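Local coordinates for protein metallo-beta-lactamase (Pseudomonas stutzeri, PDB 4ZEJ) that probably hydrolyses the amide bond of beta-lactam antibiotics with the help of two zinc ions, as a class B metallo-beta-lactamase of the periplasm, at residues S74-H78 with E79-A83; T98-T101 with N102-K106. All coordinates share one frame; numbering follows the deposited sequence.

Contact 1 (S74-H78 with E79-A83). With ZN (zinc ion), chain D; ZN (zinc ion), chain C.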
# COMPACT_ATOMS: atom_id res chain seq x y z
N SER A 74 2.74 -5.69 2.44
CA SER A 74 1.99 -4.62 3.10
C SER A 74 2.92 -3.42 3.34
O SER A 74 4.09 -3.60 3.69
CB SER A 74 1.36 -5.09 4.41
OG SER A 74 0.39 -6.09 4.17
N THR A 75 2.39 -2.22 3.14
CA THR A 75 3.21 -0.99 3.10
C THR A 75 3.24 -0.20 4.41
O THR A 75 4.04 0.71 4.55
CB THR A 75 2.79 -0.08 1.93
OG1 THR A 75 1.41 0.29 2.06
CG2 THR A 75 3.01 -0.79 0.59
N HIS A 76 2.36 -0.53 5.36
CA HIS A 76 2.58 -0.21 6.78
C HIS A 76 1.66 -1.11 7.61
O HIS A 76 0.94 -1.91 7.04
CB HIS A 76 2.46 1.29 7.13
CG HIS A 76 1.07 1.83 7.11
ND1 HIS A 76 0.43 2.17 5.94
CD2 HIS A 76 0.21 2.15 8.10
CE1 HIS A 76 -0.77 2.64 6.21
NE2 HIS A 76 -0.92 2.64 7.52
N TRP A 77 1.71 -1.00 8.93
CA TRP A 77 1.08 -2.03 9.79
C TRP A 77 -0.43 -1.94 9.97
O TRP A 77 -1.06 -2.92 10.39
CB TRP A 77 1.77 -2.11 11.14
CG TRP A 77 1.47 -0.99 12.10
CD1 TRP A 77 2.07 0.22 12.17
CD2 TRP A 77 0.50 -1.02 13.16
NE1 TRP A 77 1.55 0.96 13.20
CE2 TRP A 77 0.58 0.22 13.83
CE3 TRP A 77 -0.43 -1.97 13.60
CZ2 TRP A 77 -0.25 0.54 14.91
CZ3 TRP A 77 -1.25 -1.65 14.69
CH2 TRP A 77 -1.15 -0.41 15.33
N HIS A 78 -1.04 -0.80 9.66
CA HIS A 78 -2.46 -0.61 9.98
C HIS A 78 -3.36 -1.57 9.20
O HIS A 78 -2.97 -2.09 8.14
CB HIS A 78 -2.91 0.83 9.75
CG HIS A 78 -2.31 1.80 10.73
ND1 HIS A 78 -2.13 3.14 10.45
CD2 HIS A 78 -1.84 1.62 11.98
CE1 HIS A 78 -1.61 3.74 11.50
NE2 HIS A 78 -1.41 2.84 12.44
N GLU A 79 -4.56 -1.77 9.72
CA GLU A 79 -5.49 -2.79 9.21
C GLU A 79 -5.91 -2.63 7.75
O GLU A 79 -6.15 -3.64 7.06
CB GLU A 79 -6.74 -2.87 10.09
CG GLU A 79 -6.47 -3.47 11.45
CD GLU A 79 -7.70 -3.56 12.34
OE1 GLU A 79 -8.84 -3.62 11.82
OE2 GLU A 79 -7.53 -3.59 13.58
N ASP A 80 -5.97 -1.39 7.25
CA ASP A 80 -6.29 -1.18 5.83
C ASP A 80 -5.21 -1.71 4.88
O ASP A 80 -5.47 -1.87 3.70
CB ASP A 80 -6.65 0.28 5.51
CG ASP A 80 -5.51 1.25 5.74
OD1 ASP A 80 -4.85 1.15 6.77
OD2 ASP A 80 -5.30 2.14 4.91
N ARG A 81 -4.01 -2.00 5.39
CA ARG A 81 -2.92 -2.61 4.61
C ARG A 81 -2.69 -4.11 4.86
O ARG A 81 -2.09 -4.80 4.03
CB ARG A 81 -1.60 -1.91 4.95
CG ARG A 81 -1.56 -0.40 4.95
CD ARG A 81 -1.69 0.18 3.55
NE ARG A 81 -3.02 0.68 3.31
CZ ARG A 81 -3.55 0.94 2.11
NH1 ARG A 81 -2.89 0.73 0.97
NH2 ARG A 81 -4.78 1.42 2.07
N THR A 82 -3.08 -4.58 6.04
CA THR A 82 -2.68 -5.87 6.59
C THR A 82 -3.84 -6.78 7.02
O THR A 82 -3.59 -7.91 7.43
CB THR A 82 -1.79 -5.68 7.84
OG1 THR A 82 -2.52 -4.94 8.83
CG2 THR A 82 -0.49 -4.99 7.49
N ALA A 83 -5.09 -6.33 6.92
CA ALA A 83 -6.26 -7.11 7.40
C ALA A 83 -6.27 -8.56 6.90
O ALA A 83 -6.66 -9.47 7.64
CB ALA A 83 -7.57 -6.43 7.02
ZN ZN D . -2.28 3.94 8.57
ZN ZN C . -4.48 4.00 4.97
O HOH W 1 -4.23 5.10 9.67
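Arg81 N reaches back to His78 O at 2.9 Å and so folds 79-83 back against the irregular 74-78 segment, with His78 as N-cap of the short helix 79-82; a second, weak bond runs from Thr82 N to the same oxygen. At the far end the backbones approach again, where Ser74 OG gives its proton to Arg81 O at 2.8 Å. Thr82 OG1 lies 2.9 Å from Trp77 O and 3.0 Å from His78 O, while its CG2 packs against Ser74 CB.

This is the HxHxD zinc motif of the metallo-beta-lactamase fold, carried on the loop that follows strand 68-73. His76 NE2 and His78 ND1 bind one zinc, which His138 and a water also hold; His78 NE2, the other ring nitrogen, is hydrogen-bonded to Glu172. Asp80 OD2 binds the second zinc, at 2.0 Å, with Cys157 and His199.

Arg81 is a second-shell residue. Its CG sits over one face of the His76 imidazole, 3.4 Å from CE1, and bends at chi2 and chi3 turn the guanidinium almost parallel to that ring, the planes 1° apart. Arg81 NH2 then bridges to the zinc-bound Asp80 OD2 at 3.0 Å, meeting it from above the carboxylate plane, while Arg81 NH1 pairs with Asp47, which also takes a hydrogen bond from Thr75 OG1.

Contact 2 (T98-T101 with N102-K106)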
# COMPACT_ATOMS: atom_id res chain seq x y z
N THR A 98 8.03 -5.33 6.11
CA THR A 98 9.35 -4.94 6.62
C THR A 98 9.52 -5.35 8.09
O THR A 98 8.53 -5.65 8.78
CB THR A 98 9.60 -3.43 6.56
OG1 THR A 98 8.64 -2.76 7.39
CG2 THR A 98 9.52 -2.91 5.13
N THR A 99 10.77 -5.34 8.53
CA THR A 99 11.13 -5.54 9.94
C THR A 99 10.30 -4.64 10.87
O THR A 99 9.72 -5.13 11.84
CB THR A 99 12.64 -5.24 10.16
OG1 THR A 99 13.41 -6.06 9.28
CG2 THR A 99 13.07 -5.50 11.59
N SER A 100 10.25 -3.35 10.54
CA SER A 100 9.54 -2.38 11.38
C SER A 100 8.04 -2.66 11.40
O SER A 100 7.43 -2.66 12.46
CB SER A 100 9.81 -0.95 10.90
OG SER A 100 9.18 -0.01 11.76
N THR A 101 7.45 -2.92 10.23
CA THR A 101 6.04 -3.27 10.14
C THR A 101 5.68 -4.54 10.92
O THR A 101 4.71 -4.54 11.67
CB THR A 101 5.60 -3.40 8.68
OG1 THR A 101 5.76 -2.12 8.05
CG2 THR A 101 4.16 -3.87 8.56
N ASN A 102 6.46 -5.61 10.73
CA ASN A 102 6.24 -6.85 11.49
C ASN A 102 6.39 -6.67 13.01
O ASN A 102 5.61 -7.27 13.77
CB ASN A 102 7.15 -7.99 10.99
CG ASN A 102 6.41 -9.02 10.14
OD1 ASN A 102 5.25 -8.85 9.75
ND2 ASN A 102 7.09 -10.13 9.85
N HIS A 103 7.35 -5.86 13.44
CA HIS A 103 7.50 -5.51 14.87
C HIS A 103 6.25 -4.83 15.41
O HIS A 103 5.76 -5.17 16.49
CB HIS A 103 8.72 -4.61 15.09
CG HIS A 103 8.91 -4.20 16.52
ND1 HIS A 103 9.39 -5.06 17.49
CD2 HIS A 103 8.70 -3.01 17.15
CE1 HIS A 103 9.45 -4.43 18.65
NE2 HIS A 103 9.04 -3.18 18.47
N LEU A 104 5.73 -3.86 14.65
CA LEU A 104 4.52 -3.15 15.05
C LEU A 104 3.28 -4.03 15.04
O LEU A 104 2.42 -3.87 15.91
CB LEU A 104 4.31 -1.90 14.17
CG LEU A 104 5.29 -0.76 14.50
CD1 LEU A 104 5.37 0.25 13.35
CD2 LEU A 104 4.92 -0.06 15.80
N LEU A 105 3.18 -4.97 14.10
CA LEU A 105 2.07 -5.93 14.11
C LEU A 105 2.11 -6.76 15.40
O LEU A 105 1.10 -6.86 16.11
CB LEU A 105 2.10 -6.83 12.88
CG LEU A 105 1.70 -6.12 11.57
CD1 LEU A 105 2.09 -6.99 10.38
CD2 LEU A 105 0.22 -5.77 11.55
N LYS A 106 3.27 -7.32 15.72
CA LYS A 106 3.41 -8.15 16.93
C LYS A 106 3.10 -7.37 18.22
O LYS A 106 2.34 -7.85 19.07
CB LYS A 106 4.81 -8.78 16.98
CG LYS A 106 5.02 -9.84 15.92
CD LYS A 106 6.42 -10.45 16.00
CE LYS A 106 7.06 -10.57 14.63
NZ LYS A 106 8.31 -11.39 14.69
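Asn102 N points almost straight at Thr98 O, 2.8 Å away with an N-H...O angle of 174°, and this bond opens the first turn of helix 99-107. The helix is the crossover of a beta-alpha-beta unit, linking strand 95-98 to strand 115-117, and Thr98 is both the last residue of its strand and the N-cap. Three more i to i+4 backbone bonds follow in step: His103 N to Thr99 O, Leu104 N to Ser100 O, and Leu105 N to Thr101 O at 2.9 Å.

The close packing is on the face that carries Thr101 and Leu105, whose side chains run side by side and point the same way. Thr101 CG2 stands anti to the backbone N, which turns the methyl toward the next turn of the helix, 4.2 Å from Leu105 CD1. Leu105 CG meanwhile lies against Thr101 O at 3.4 Å, the same oxygen that its own N-H uses. Thr101 OG1 is turned beside its backbone N instead, 3.0 Å from Thr98 OG1, and is hydrogen-bonded to Asp141. Asn102, also buried, spends its amide on the far end of the crossover: OD1 accepts from Ala113 N, and ND2 makes a weak bond to Thr116.

Elsewhere the helix is looser. Thr99 and His103 lie on the solvent side, and the imidazole of His103 swings away from the preceding turn (chi1 179°), so that CB is what meets the backbone there, 3.4 Å from Thr99 O. Between the two sides, Leu104 leans back over Ser100: Leu104 CG comes to 3.5 Å from Ser100 O, and Leu104 CD1 stops 4.1 Å from Ser100 OG.

How the contacts relate
Contact 1 is the deeper of the two, its centre about 7 Å from the centre of the chain against about 15 Å for contact 2, which keeps one side in solvent. Their centres are about 10 Å apart, and Trp77 joins them: its CD1 lies 3.5 Å from Leu104 CD1, and its carbonyl O lies 3.3 Å from Leu105 CD2. Helix 99-107 thus packs against the zinc-binding loop; the two follow neighbouring parallel strands, 95-98 and 68-73, of one sheet. Metal bonds, a salt bridge and side-chain bonds to backbone oxygens dominate contact 1; contact 2 rests mainly on repeating helical hydrogen bonds and aliphatic packing, with polar ties from Thr101 and Asn102.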